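Local coordinates for alpha-11 giardin (Giardia intestinalis, PDB 2II2), which binds calcium ions as an unusual annexin, probably also acidic phospholipids, and may help parasite attachment and the upkeep of the ventral disk cytoskeleton, at residues Glu51-Leu56 / Gly72-Ile77; Ser136-Leu141 / Lys216-Gly221; Gly154-Asp159 / Lys191-Arg196; Tyr238-Ala243 / Val272-Trp277. All blocks are in the same frame, centred on the assembly; numbering follows the deposited sequence.

All four contacts join helices, or a helix and the turn beside one, of an all-helical annexin chain. Contact 1 comes first in sequence and lies opposite the other three across the centre of the chain; its centre is about 42 Å from that of contact 3. Contact 2 joins helices 137-147 and 216-230, and the chain between them contains contact 3, whose centre is about 22 Å away. Contact 4 follows on helix 232-244 and touches contact 2 where Arg220 CA lies 3.7 Å from Tyr238 OH. Contacts 2 and 4 thus adjoin through consecutive helices, whereas contact 1 lies beside residues that bind calcium in another structure of the protein, though not here.

Contact 1: residues Glu51-Leu56 / Gly72-Ile77; sequences EFIAFL and GWDCNI. With SO4 (sulfate ion), chain B.
Phe52 meets Trp73 with one corner of its ring. CE2 lies 3.5 Å above one face of the indole, displaced toward the rim, and its nearest indole atom is Trp73 CD2. The planes make 49° and the phenyl and six-membered ring centroids are 4.7 Å apart, an oblique aromatic pair. Phe52 CB points toward the other segment, and CG anti to the backbone N (chi1 -179°) sets the root of the ring. One helical turn on, Leu56 CD1 reaches Trp73 CD1 at 4.0 Å, its side chain crossing the indole at about a right angle. Ile53 CD1 rests instead on Asp74, 3.6 Å from CG.

Behind this shell, the indole is fixed by a hydrogen bond from NE1 to Thr29, and Phe44 packs edge-to-face with Phe52. Asp74 OD2 is bonded to Ser78. Glu51 caps helix 52-59: OE1 accepts from Ala54 N at 3.0 Å and OE2 from Ile53 N at 3.1 Å, both donors standing above the carboxylate plane. At the start of helix 76-89, Asn76 N donates to O3 of a sulfate, probably from the crystallisation liquor, at 2.9 Å. The Leu56 side chain approaches Ile60 and Glu66, which bind calcium in another structure of this protein.

No hydrogen bond crosses between the segments. Van der Waals packing and burial of apolar surface hold the junction, with the Asp74 carboxylate at one side.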
loop_
_atom_site.group_PDB
_atom_site.type_symbol
_atom_site.label_atom_id
_atom_site.label_comp_id
_atom_site.label_asym_id
_atom_site.label_seq_id
_atom_site.Cartn_x
_atom_site.Cartn_y
_atom_site.Cartn_z
ATOM N N GLU A 51 -20.793 9.156 -13.809
ATOM C CA GLU A 51 -19.462 9.132 -13.220
ATOM C C GLU A 51 -18.861 7.736 -13.327
ATOM O O GLU A 51 -19.484 6.756 -12.931
ATOM C CB GLU A 51 -19.537 9.622 -11.773
ATOM C CG GLU A 51 -18.182 10.010 -11.183
ATOM C CD GLU A 51 -17.447 8.835 -10.552
ATOM O OE1 GLU A 51 -18.050 8.134 -9.725
ATOM O OE2 GLU A 51 -16.248 8.625 -10.841
ATOM N N PHE A 52 -17.651 7.645 -13.873
ATOM C CA PHE A 52 -17.127 6.343 -14.276
ATOM C C PHE A 52 -16.944 5.343 -13.149
ATOM O O PHE A 52 -17.321 4.201 -13.308
ATOM C CB PHE A 52 -15.821 6.513 -15.055
ATOM C CG PHE A 52 -15.229 5.207 -15.534
ATOM C CD1 PHE A 52 -15.680 4.611 -16.723
ATOM C CD2 PHE A 52 -14.251 4.542 -14.779
ATOM C CE1 PHE A 52 -15.150 3.397 -17.162
ATOM C CE2 PHE A 52 -13.728 3.310 -15.204
ATOM C CZ PHE A 52 -14.166 2.754 -16.412
ATOM N N ILE A 53 -16.341 5.769 -12.046
ATOM C CA ILE A 53 -15.992 4.848 -10.982
ATOM C C ILE A 53 -17.252 4.316 -10.316
ATOM O O ILE A 53 -17.383 3.125 -10.110
ATOM C CB ILE A 53 -14.997 5.479 -9.981
ATOM C CG1 ILE A 53 -13.714 5.825 -10.741
ATOM C CG2 ILE A 53 -14.758 4.524 -8.799
ATOM C CD1 ILE A 53 -12.605 6.317 -9.913
ATOM N N ALA A 54 -18.211 5.194 -10.048
ATOM C CA ALA A 54 -19.440 4.732 -9.438
ATOM C C ALA A 54 -20.192 3.765 -10.359
ATOM O O ALA A 54 -20.779 2.799 -9.916
ATOM C CB ALA A 54 -20.336 5.924 -9.056
ATOM N N PHE A 55 -20.169 4.056 -11.656
ATOM C CA PHE A 55 -20.822 3.178 -12.625
ATOM C C PHE A 55 -20.117 1.832 -12.682
ATOM O O PHE A 55 -20.763 0.813 -12.707
ATOM C CB PHE A 55 -20.867 3.840 -13.998
ATOM C CG PHE A 55 -21.615 3.045 -15.044
ATOM C CD1 PHE A 55 -22.981 2.827 -14.917
ATOM C CD2 PHE A 55 -20.964 2.550 -16.175
ATOM C CE1 PHE A 55 -23.684 2.100 -15.861
ATOM C CE2 PHE A 55 -21.656 1.812 -17.130
ATOM C CZ PHE A 55 -23.021 1.595 -16.994
ATOM N N LEU A 56 -18.784 1.839 -12.698
ATOM C CA LEU A 56 -18.024 0.588 -12.621
ATOM C C LEU A 56 -18.453 -0.221 -11.383
ATOM O O LEU A 56 -18.721 -1.409 -11.489
ATOM C CB LEU A 56 -16.528 0.876 -12.654
ATOM C CG LEU A 56 -15.575 -0.322 -12.640
ATOM C CD1 LEU A 56 -14.259 0.044 -13.275
ATOM C CD2 LEU A 56 -15.349 -0.824 -11.224
ATOM N N GLY A 72 -7.530 1.349 -9.051
ATOM C CA GLY A 72 -6.609 1.523 -10.171
ATOM C C GLY A 72 -7.092 2.570 -11.178
ATOM O O GLY A 72 -6.279 3.303 -11.741
ATOM N N TRP A 73 -8.401 2.661 -11.414
ATOM C CA TRP A 73 -8.945 3.676 -12.331
ATOM C C TRP A 73 -8.966 5.100 -11.779
ATOM O O TRP A 73 -9.125 6.042 -12.538
ATOM C CB TRP A 73 -10.363 3.274 -12.777
ATOM C CG TRP A 73 -10.364 2.420 -13.978
ATOM C CD1 TRP A 73 -10.448 1.059 -14.058
ATOM C CD2 TRP A 73 -10.255 2.893 -15.313
ATOM N NE1 TRP A 73 -10.415 0.664 -15.378
ATOM C CE2 TRP A 73 -10.297 1.769 -16.170
ATOM C CE3 TRP A 73 -10.154 4.171 -15.884
ATOM C CZ2 TRP A 73 -10.227 1.877 -17.570
ATOM C CZ3 TRP A 73 -10.090 4.274 -17.288
ATOM C CH2 TRP A 73 -10.110 3.136 -18.102
ATOM N N ASP A 74 -8.874 5.243 -10.455
ATOM C CA ASP A 74 -8.968 6.572 -9.844
ATOM C C ASP A 74 -7.617 7.296 -9.902
ATOM O O ASP A 74 -6.579 6.690 -10.199
ATOM C CB ASP A 74 -9.382 6.406 -8.368
ATOM C CG ASP A 74 -10.065 7.647 -7.781
ATOM O OD1 ASP A 74 -10.146 8.700 -8.453
ATOM O OD2 ASP A 74 -10.539 7.519 -6.629
ATOM N N CYS A 75 -7.637 8.594 -9.598
ATOM C CA CYS A 75 -6.398 9.325 -9.301
ATOM C C CYS A 75 -5.817 8.843 -7.966
ATOM O O CYS A 75 -6.565 8.526 -7.023
ATOM C CB CYS A 75 -6.642 10.832 -9.298
ATOM S SG CYS A 75 -6.996 11.440 -10.963
ATOM N N ASN A 76 -4.486 8.781 -7.884
ATOM C CA ASN A 76 -3.831 8.117 -6.767
ATOM C C ASN A 76 -4.157 8.764 -5.412
ATOM O O ASN A 76 -4.375 8.061 -4.420
ATOM C CB ASN A 76 -2.334 8.113 -7.032
ATOM C CG ASN A 76 -1.576 7.378 -5.984
ATOM O OD1 ASN A 76 -0.996 7.981 -5.069
ATOM N ND2 ASN A 76 -1.577 6.058 -6.088
ATOM N N ILE A 77 -4.187 10.101 -5.360
ATOM C CA ILE A 77 -4.427 10.749 -4.079
ATOM C C ILE A 77 -5.870 10.499 -3.616
ATOM O O ILE A 77 -6.106 10.247 -2.444
ATOM C CB ILE A 77 -4.034 12.251 -4.104
ATOM C CG1 ILE A 77 -2.517 12.428 -4.309
ATOM C CG2 ILE A 77 -4.517 12.946 -2.840
ATOM C CD1 ILE A 77 -1.624 11.777 -3.221
HETATM S S SO4 B . -2.877 10.622 -11.051
HETATM O O1 SO4 B . -1.463 10.847 -11.351
HETATM O O2 SO4 B . -3.630 10.639 -12.302
HETATM O O3 SO4 B . -3.077 9.359 -10.330
HETATM O O4 SO4 B . -3.358 11.730 -10.217
#

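Contact 2: residues Ser136-Leu141 / Lys216-Gly221; sequences SAASYL and KENARG
A buried helix-helix crossing, tied by one side-chain-to-backbone bond, sets Ala138 and Leu141, in the first turns of helix 137-147, against Asn218 and Gly221 near the start of helix 216-230. The axes of the two short helical segments approach to 8.8 Å at 46°, and the CA atoms of Ala138 and Asn218 are only 4.9 Å apart, which small residues on helix 137-147 permit.

In one of two Asn218 conformers, the one described, CG lies anti to the carbonyl carbon (chi1 -80°), and OD1 accepts from Ala138 N at 2.8 Å with an N-H...O angle of 145°. Asn218 OD1 also lies 3.1 Å from Ala138 CB and 3.5 Å from Ser136 CB. Further along, Leu141 CD1 reaches Gly221 C at 3.5 Å, directly on backbone because the glycine has no side chain to intervene.

Ser136 prepares the helix start as its N-cap: OG accepts from Ser139 N at 3.0 Å. In return Ser139 OG donates to Ser136 O at 2.7 Å, and that carbonyl also takes Tyr140 N. Phe94 and His98 of helix 94-102 cover Ala138 and Leu141, with Val179 and Ile183 on Leu141.

A first-turn amide has no carbonyl one turn earlier in its own helix. Asn218 OD1 supplies an acceptor to Ala138 N, and the helix dipole probably strengthens this bond, which is uncertain to the extent that it describes one conformer.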
loop_
_atom_site.group_PDB
_atom_site.type_symbol
_atom_site.label_atom_id
_atom_site.label_comp_id
_atom_site.label_asym_id
_atom_site.label_seq_id
_atom_site.Cartn_x
_atom_site.Cartn_y
_atom_site.Cartn_z
ATOM N N SER A 136 0.635 1.229 20.510
ATOM C CA SER A 136 1.418 0.237 19.821
ATOM C C SER A 136 2.395 0.853 18.831
ATOM O O SER A 136 2.250 2.025 18.458
ATOM C CB SER A 136 0.448 -0.623 19.036
ATOM O OG SER A 136 -0.299 0.186 18.150
ATOM N N ALA A 137 3.339 0.040 18.347
ATOM C CA ALA A 137 4.163 0.471 17.214
ATOM C C ALA A 137 3.271 0.894 16.050
ATOM O O ALA A 137 3.539 1.901 15.409
ATOM C CB ALA A 137 5.099 -0.651 16.799
ATOM N N ALA A 138 2.205 0.126 15.803
ATOM C CA ALA A 138 1.303 0.448 14.693
ATOM C C ALA A 138 0.720 1.851 14.801
ATOM O O ALA A 138 0.669 2.588 13.817
ATOM C CB ALA A 138 0.187 -0.563 14.596
ATOM N N SER A 139 0.310 2.213 16.013
ATOM C CA SER A 139 -0.232 3.553 16.239
ATOM C C SER A 139 0.801 4.663 16.094
ATOM O O SER A 139 0.527 5.691 15.453
ATOM C CB SER A 139 -0.944 3.639 17.577
ATOM O OG SER A 139 -0.072 3.433 18.682
ATOM N N TYR A 140 1.983 4.458 16.673
ATOM C CA TYR A 140 3.053 5.413 16.503
ATOM C C TYR A 140 3.432 5.590 15.043
ATOM O O TYR A 140 3.733 6.699 14.615
ATOM C CB TYR A 140 4.301 5.073 17.334
ATOM C CG TYR A 140 4.148 5.506 18.756
ATOM C CD1 TYR A 140 3.768 4.605 19.743
ATOM C CD2 TYR A 140 4.350 6.828 19.113
ATOM C CE1 TYR A 140 3.587 5.008 21.065
ATOM C CE2 TYR A 140 4.172 7.250 20.447
ATOM C CZ TYR A 140 3.795 6.323 21.403
ATOM O OH TYR A 140 3.609 6.737 22.704
ATOM N N LEU A 141 3.433 4.519 14.246
ATOM C CA LEU A 141 3.757 4.647 12.818
ATOM C C LEU A 141 2.787 5.602 12.149
ATOM O O LEU A 141 3.204 6.420 11.327
ATOM C CB LEU A 141 3.704 3.286 12.144
ATOM C CG LEU A 141 4.925 2.398 12.384
ATOM C CD1 LEU A 141 4.582 0.927 12.140
ATOM C CD2 LEU A 141 6.077 2.863 11.484
ATOM N N LYS A 216 0.643 -9.092 14.045
ATOM C CA LYS A 216 1.011 -9.059 12.649
ATOM C C LYS A 216 0.965 -7.658 12.043
ATOM O O LYS A 216 1.807 -7.311 11.208
ATOM C CB LYS A 216 0.100 -10.004 11.869
ATOM C CG LYS A 216 0.269 -11.485 12.202
ATOM C CD LYS A 216 -0.679 -12.333 11.371
ATOM C CE LYS A 216 -0.378 -13.837 11.473
ATOM N NZ LYS A 216 -0.953 -14.476 12.690
ATOM N N GLU A 217 0.004 -6.842 12.467
ATOM C CA GLU A 217 -0.111 -5.483 11.994
ATOM C C GLU A 217 1.091 -4.694 12.405
ATOM O O GLU A 217 1.616 -3.911 11.605
ATOM C CB GLU A 217 -1.357 -4.799 12.552
ATOM C CG GLU A 217 -2.589 -5.114 11.780
ATOM C CD GLU A 217 -3.767 -4.283 12.200
ATOM O OE1 GLU A 217 -4.000 -4.149 13.418
ATOM O OE2 GLU A 217 -4.455 -3.768 11.298
ATOM N N ASN A 218 1.514 -4.856 13.663
ATOM C CA ASN A 218 2.706 -4.178 14.172
ATOM C C ASN A 218 3.940 -4.565 13.351
ATOM O O ASN A 218 4.658 -3.703 12.836
ATOM C CB ASN A 218 2.991 -4.512 15.652
ATOM C CG ASN A 218 2.131 -3.707 16.654
ATOM O OD1 ASN A 218 1.692 -2.590 16.384
ATOM N ND2 ASN A 218 1.920 -4.287 17.835
ATOM N N ALA A 219 4.192 -5.870 13.240
ATOM C CA ALA A 219 5.396 -6.355 12.550
ATOM C C ALA A 219 5.422 -5.875 11.108
ATOM O O ALA A 219 6.431 -5.407 10.603
ATOM C CB ALA A 219 5.478 -7.881 12.608
ATOM N N ARG A 220 4.279 -6.023 10.447
ATOM C CA ARG A 220 4.179 -5.646 9.052
ATOM C C ARG A 220 4.441 -4.155 8.862
ATOM O O ARG A 220 5.170 -3.739 7.940
ATOM C CB ARG A 220 2.793 -6.000 8.521
ATOM C CG ARG A 220 2.494 -5.591 7.084
ATOM C CD ARG A 220 1.037 -5.818 6.832
ATOM N NE ARG A 220 0.563 -5.512 5.483
ATOM C CZ ARG A 220 0.273 -4.283 5.055
ATOM N NH1 ARG A 220 0.399 -3.209 5.860
ATOM N NH2 ARG A 220 -0.154 -4.091 3.815
ATOM N N GLY A 221 3.850 -3.333 9.725
ATOM C CA GLY A 221 4.017 -1.884 9.556
ATOM C C GLY A 221 5.470 -1.432 9.754
ATOM O O GLY A 221 5.995 -0.587 9.011
#

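Contact 3: residues Gly154-Asp159 / Lys191-Arg196; sequences GSVASD and KEINHR
Asp159, which packs on Ile193, has its OD2 paired with Arg153 NE in a salt bridge. The same Asp159 OD2 lies 3.6 Å from Ile193 CD1, and Asp159 CB backs that methyl at 3.8 Å, so a charged group is held against an apolar side chain; the two side chains cross at a slant. The nearby arginine would be expected to favour the ionised carboxylate.

Val156 carries most of the remaining contact and points toward the second helix. Val156 CA is 5.2 Å from Ile193 CA. With CG1 anti to the backbone N (chi1 163°), that methyl reaches Ile193 CG1 at 3.9 Å, while CG2 meets Glu192 OE1 at 3.4 Å, the Val156 and Glu192 side chains crossing at about a right angle. Glu192 CB, 3.7 Å from Val156 CG1, fills in beside them.

The outer margin is formed by Arg196, bent at chi3 (93°), whose NE passes 3.3 Å from Ala157 CB. Its CD is modelled doubtfully near Val156 CG1, and the arginine also touches a crystal neighbour.

No hydrogen bond crosses between the segments, so side-chain packing joins the start of helix 156-169 to the middle of helix 187-201. Leu163 of helix 156-169 continues the apolar surface against Ile193, and Asn194 faces His226 and Leu230 of helix 216-230. The contact centre lies about 27 Å from that of the chain, and Ala157, Glu192 and Arg196 are exposed: a peripheral junction.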
loop_
_atom_site.group_PDB
_atom_site.type_symbol
_atom_site.label_atom_id
_atom_site.label_comp_id
_atom_site.label_asym_id
_atom_site.label_seq_id
_atom_site.Cartn_x
_atom_site.Cartn_y
_atom_site.Cartn_z
ATOM N N GLY A 154 24.039 11.538 12.099
ATOM C CA GLY A 154 25.481 11.316 12.269
ATOM C C GLY A 154 25.798 10.341 13.389
ATOM O O GLY A 154 26.829 10.437 14.038
ATOM N N SER A 155 24.885 9.402 13.638
ATOM C CA SER A 155 25.064 8.437 14.725
ATOM C C SER A 155 24.722 7.016 14.256
ATOM O O SER A 155 23.933 6.306 14.900
ATOM C CB SER A 155 24.215 8.834 15.952
ATOM O OG SER A 155 22.837 8.913 15.634
ATOM N N VAL A 156 25.327 6.575 13.162
ATOM C CA VAL A 156 24.910 5.351 12.478
ATOM C C VAL A 156 25.159 4.155 13.392
ATOM O O VAL A 156 24.267 3.306 13.567
ATOM C CB VAL A 156 25.593 5.163 11.100
ATOM C CG1 VAL A 156 25.478 3.729 10.614
ATOM C CG2 VAL A 156 25.049 6.166 10.070
ATOM N N ALA A 157 26.339 4.102 14.023
ATOM C CA ALA A 157 26.667 2.946 14.891
ATOM C C ALA A 157 25.718 2.841 16.070
ATOM O O ALA A 157 25.190 1.748 16.397
ATOM C CB ALA A 157 28.110 2.999 15.369
ATOM N N SER A 158 25.515 3.975 16.734
ATOM C CA SER A 158 24.645 3.953 17.897
ATOM C C SER A 158 23.186 3.678 17.515
ATOM O O SER A 158 22.471 3.015 18.270
ATOM C CB SER A 158 24.781 5.198 18.765
ATOM O OG SER A 158 24.497 6.387 18.076
ATOM N N ASP A 159 22.749 4.135 16.344
ATOM C CA ASP A 159 21.392 3.866 15.899
ATOM C C ASP A 159 21.185 2.376 15.627
ATOM O O ASP A 159 20.137 1.815 15.950
ATOM C CB ASP A 159 21.105 4.668 14.639
ATOM C CG ASP A 159 20.921 6.156 14.887
ATOM O OD1 ASP A 159 20.861 6.590 16.057
ATOM O OD2 ASP A 159 20.857 6.886 13.867
ATOM N N LYS A 191 20.634 3.237 5.057
ATOM C CA LYS A 191 21.333 2.150 4.377
ATOM C C LYS A 191 22.520 1.696 5.248
ATOM O O LYS A 191 22.790 0.485 5.388
ATOM C CB LYS A 191 21.844 2.636 3.023
ATOM C CG LYS A 191 22.421 1.539 2.147
ATOM C CD LYS A 191 22.871 2.033 0.789
ATOM C CE LYS A 191 23.307 0.844 -0.064
ATOM N NZ LYS A 191 23.692 1.311 -1.424
ATOM N N GLU A 192 23.228 2.673 5.832
ATOM C CA GLU A 192 24.351 2.365 6.701
ATOM C C GLU A 192 23.926 1.725 8.041
ATOM O O GLU A 192 24.574 0.786 8.527
ATOM C CB GLU A 192 25.161 3.628 6.942
ATOM C CG GLU A 192 25.742 4.175 5.651
ATOM C CD GLU A 192 26.110 5.657 5.696
ATOM O OE1 GLU A 192 25.995 6.293 6.770
ATOM O OE2 GLU A 192 26.516 6.190 4.628
ATOM N N ILE A 193 22.829 2.219 8.633
ATOM C CA ILE A 193 22.304 1.668 9.872
ATOM C C ILE A 193 21.914 0.209 9.664
ATOM O O ILE A 193 22.235 -0.656 10.497
ATOM C CB ILE A 193 21.111 2.506 10.380
ATOM C CG1 ILE A 193 21.589 3.901 10.815
ATOM C CG2 ILE A 193 20.346 1.775 11.480
ATOM C CD1 ILE A 193 20.421 4.899 10.945
ATOM N N ASN A 194 21.234 -0.045 8.540
ATOM C CA ASN A 194 20.812 -1.376 8.199
ATOM C C ASN A 194 21.992 -2.339 8.072
ATOM O O ASN A 194 21.971 -3.446 8.634
ATOM C CB ASN A 194 19.991 -1.323 6.913
ATOM C CG ASN A 194 19.494 -2.661 6.490
ATOM O OD1 ASN A 194 18.677 -3.282 7.191
ATOM N ND2 ASN A 194 19.945 -3.127 5.326
ATOM N N HIS A 195 23.018 -1.925 7.347
ATOM C CA HIS A 195 24.180 -2.774 7.209
ATOM C C HIS A 195 24.835 -3.039 8.551
ATOM O O HIS A 195 25.203 -4.184 8.858
ATOM C CB HIS A 195 25.174 -2.119 6.257
ATOM C CG HIS A 195 26.501 -2.816 6.200
ATOM N ND1 HIS A 195 26.624 -4.124 5.786
ATOM C CD2 HIS A 195 27.750 -2.394 6.501
ATOM C CE1 HIS A 195 27.896 -4.478 5.825
ATOM N NE2 HIS A 195 28.601 -3.448 6.259
ATOM N N ARG A 196 24.974 -1.994 9.370
ATOM C CA ARG A 196 25.625 -2.173 10.679
ATOM C C ARG A 196 24.811 -3.134 11.544
ATOM O O ARG A 196 25.396 -3.957 12.274
ATOM C CB ARG A 196 25.794 -0.817 11.368
ATOM C CG ARG A 196 26.860 0.125 10.758
ATOM C CD ARG A 196 27.118 1.331 11.639
ATOM N NE ARG A 196 28.232 1.159 12.579
ATOM C CZ ARG A 196 29.505 1.454 12.318
ATOM N NH1 ARG A 196 29.855 1.932 11.130
ATOM N NH2 ARG A 196 30.437 1.260 13.245
#

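Contact 4: residues Tyr238-Ala243 / Val272-Trp277; sequences YAFHSA and VHYACW. With SO4 (sulfate ion), chain C.
His241 and Trp277 form a face-to-face aromatic stack within the annexin domain, beside which a sulfate ion, probably from the crystallisation liquor, is weakly held. The imidazole and the five-membered indole ring have centroids 3.5 Å apart and planes at 10°, for the conformer of His241 described, one of two; its CG is anti to the backbone N (chi1 -178°), and Trp277 CG sits over the imidazole centre. His241 CB adds a CH-pi contact, 4.1 Å from the centroid of the six-membered ring. Cys276 SG lies over the opposite indole face near its rim. Trp277 NE1 weakly reaches sulfate O3, at 3.0 Å, and O4, the O4 bond being the straighter; His241 NE2 weakly reaches O3 at 3.2 Å.

Beside the stack, Trp277 CH2 meets Tyr238 CB at 3.9 Å near the plane of the tyrosine ring. Tyr274 CE1 reaches His241 CA, also at 3.9 Å, and touches Phe240 CD2 at its ring edge.

Both tyrosine hydroxyls are bonded outside the segments, Tyr238 to Glu210 and Tyr274 to Asp283. Helix 232-244 lies between several neighbours: Tyr238 packs on helix 216-230, Phe240 on helices 249-263 and 280-287, and the segment 272-277 packs on His241.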
loop_
_atom_site.group_PDB
_atom_site.type_symbol
_atom_site.label_atom_id
_atom_site.label_comp_id
_atom_site.label_asym_id
_atom_site.label_seq_id
_atom_site.Cartn_x
_atom_site.Cartn_y
_atom_site.Cartn_z
ATOM N N TYR A 238 7.518 -5.908 -0.130
ATOM C CA TYR A 238 7.292 -6.575 1.165
ATOM C C TYR A 238 5.795 -6.650 1.475
ATOM O O TYR A 238 5.299 -7.698 1.887
ATOM C CB TYR A 238 8.052 -5.827 2.276
ATOM C CG TYR A 238 7.678 -6.397 3.619
ATOM C CD1 TYR A 238 8.318 -7.516 4.132
ATOM C CD2 TYR A 238 6.643 -5.840 4.365
ATOM C CE1 TYR A 238 7.917 -8.055 5.337
ATOM C CE2 TYR A 238 6.221 -6.372 5.553
ATOM C CZ TYR A 238 6.850 -7.472 6.056
ATOM O OH TYR A 238 6.406 -7.992 7.251
ATOM N N ALA A 239 5.080 -5.548 1.276
ATOM C CA ALA A 239 3.658 -5.517 1.560
ATOM C C ALA A 239 2.928 -6.544 0.690
ATOM O O ALA A 239 2.020 -7.252 1.156
ATOM C CB ALA A 239 3.103 -4.142 1.355
ATOM N N PHE A 240 3.330 -6.648 -0.567
ATOM C CA PHE A 240 2.720 -7.599 -1.484
ATOM C C PHE A 240 2.984 -9.033 -1.032
ATOM O O PHE A 240 2.081 -9.880 -1.024
ATOM C CB PHE A 240 3.173 -7.336 -2.947
ATOM C CG PHE A 240 2.276 -8.002 -3.948
ATOM C CD1 PHE A 240 1.097 -7.387 -4.349
ATOM C CD2 PHE A 240 2.578 -9.256 -4.446
ATOM C CE1 PHE A 240 0.226 -8.005 -5.210
ATOM C CE2 PHE A 240 1.723 -9.880 -5.340
ATOM C CZ PHE A 240 0.538 -9.242 -5.735
ATOM N N HIS A 241 4.236 -9.289 -0.629
ATOM C CA HIS A 241 4.622 -10.580 -0.037
ATOM C C HIS A 241 3.735 -10.908 1.178
ATOM O O HIS A 241 3.192 -12.018 1.324
ATOM C CB HIS A 241 6.103 -10.556 0.386
ATOM C CG HIS A 241 6.580 -11.859 0.964
ATOM N ND1 HIS A 241 6.562 -13.039 0.250
ATOM C CD2 HIS A 241 7.084 -12.170 2.181
ATOM C CE1 HIS A 241 7.033 -14.018 0.998
ATOM N NE2 HIS A 241 7.354 -13.517 2.178
ATOM N N SER A 242 3.571 -9.904 2.040
ATOM C CA SER A 242 2.774 -10.087 3.238
ATOM C C SER A 242 1.328 -10.472 2.908
ATOM O O SER A 242 0.691 -11.211 3.673
ATOM C CB SER A 242 2.826 -8.820 4.077
ATOM O OG SER A 242 2.144 -9.010 5.293
ATOM N N ALA A 243 0.818 -9.983 1.780
ATOM C CA ALA A 243 -0.517 -10.346 1.296
ATOM C C ALA A 243 -0.525 -11.771 0.750
ATOM O O ALA A 243 -1.389 -12.590 1.099
ATOM C CB ALA A 243 -0.963 -9.395 0.234
ATOM N N VAL A 272 11.251 -6.266 -8.854
ATOM C CA VAL A 272 12.712 -6.385 -8.661
ATOM C C VAL A 272 13.009 -6.844 -7.243
ATOM O O VAL A 272 13.796 -7.754 -7.015
ATOM C CB VAL A 272 13.423 -5.015 -8.924
ATOM C CG1 VAL A 272 14.916 -5.095 -8.595
ATOM C CG2 VAL A 272 13.231 -4.560 -10.379
ATOM N N HIS A 273 12.403 -6.155 -6.281
ATOM C CA HIS A 273 12.618 -6.452 -4.882
ATOM C C HIS A 273 11.889 -7.682 -4.430
ATOM O O HIS A 273 12.278 -8.299 -3.447
ATOM C CB HIS A 273 12.187 -5.287 -4.025
ATOM C CG HIS A 273 12.916 -4.042 -4.346
ATOM N ND1 HIS A 273 14.203 -3.811 -3.923
ATOM C CD2 HIS A 273 12.550 -2.961 -5.071
ATOM C CE1 HIS A 273 14.589 -2.624 -4.354
ATOM N NE2 HIS A 273 13.605 -2.082 -5.041
ATOM N N TYR A 274 10.795 -8.010 -5.100
ATOM C CA TYR A 274 10.043 -9.186 -4.719
ATOM C C TYR A 274 10.850 -10.467 -4.936
ATOM O O TYR A 274 10.604 -11.495 -4.294
ATOM C CB TYR A 274 8.704 -9.234 -5.473
ATOM C CG TYR A 274 7.807 -10.366 -5.018
ATOM C CD1 TYR A 274 6.837 -10.179 -4.033
ATOM C CD2 TYR A 274 7.944 -11.673 -5.535
ATOM C CE1 TYR A 274 6.037 -11.252 -3.608
ATOM C CE2 TYR A 274 7.164 -12.728 -5.105
ATOM C CZ TYR A 274 6.211 -12.505 -4.141
ATOM O OH TYR A 274 5.432 -13.525 -3.695
ATOM N N ALA A 275 11.817 -10.397 -5.851
ATOM C CA ALA A 275 12.611 -11.564 -6.243
ATOM C C ALA A 275 13.277 -12.299 -5.059
ATOM O O ALA A 275 13.519 -13.522 -5.141
ATOM C CB ALA A 275 13.631 -11.175 -7.312
ATOM N N CYS A 276 13.488 -11.575 -3.952
ATOM C CA CYS A 276 13.892 -12.090 -2.628
ATOM C C CYS A 276 13.075 -13.356 -2.314
ATOM O O CYS A 276 13.597 -14.390 -1.866
ATOM C CB CYS A 276 13.652 -10.993 -1.518
ATOM S SG CYS A 276 14.011 -11.475 0.156
ATOM N N TRP A 277 11.781 -13.263 -2.584
ATOM C CA TRP A 277 10.780 -14.240 -2.123
ATOM C C TRP A 277 10.311 -15.195 -3.211
ATOM O O TRP A 277 9.836 -16.295 -2.953
ATOM C CB TRP A 277 9.597 -13.489 -1.523
ATOM C CG TRP A 277 9.988 -12.721 -0.298
ATOM C CD1 TRP A 277 10.399 -13.255 0.880
ATOM C CD2 TRP A 277 10.033 -11.298 -0.135
ATOM N NE1 TRP A 277 10.694 -12.260 1.776
ATOM C CE2 TRP A 277 10.469 -11.047 1.185
ATOM C CE3 TRP A 277 9.728 -10.210 -0.971
ATOM C CZ2 TRP A 277 10.642 -9.754 1.685
ATOM C CZ3 TRP A 277 9.893 -8.937 -0.474
ATOM C CH2 TRP A 277 10.335 -8.713 0.848
HETATM S S SO4 C . 10.715 -13.971 4.656
HETATM O O1 SO4 C . 10.559 -14.640 5.943
HETATM O O2 SO4 C . 10.715 -14.977 3.598
HETATM O O3 SO4 C . 9.608 -13.042 4.448
HETATM O O4 SO4 C . 11.977 -13.236 4.626
#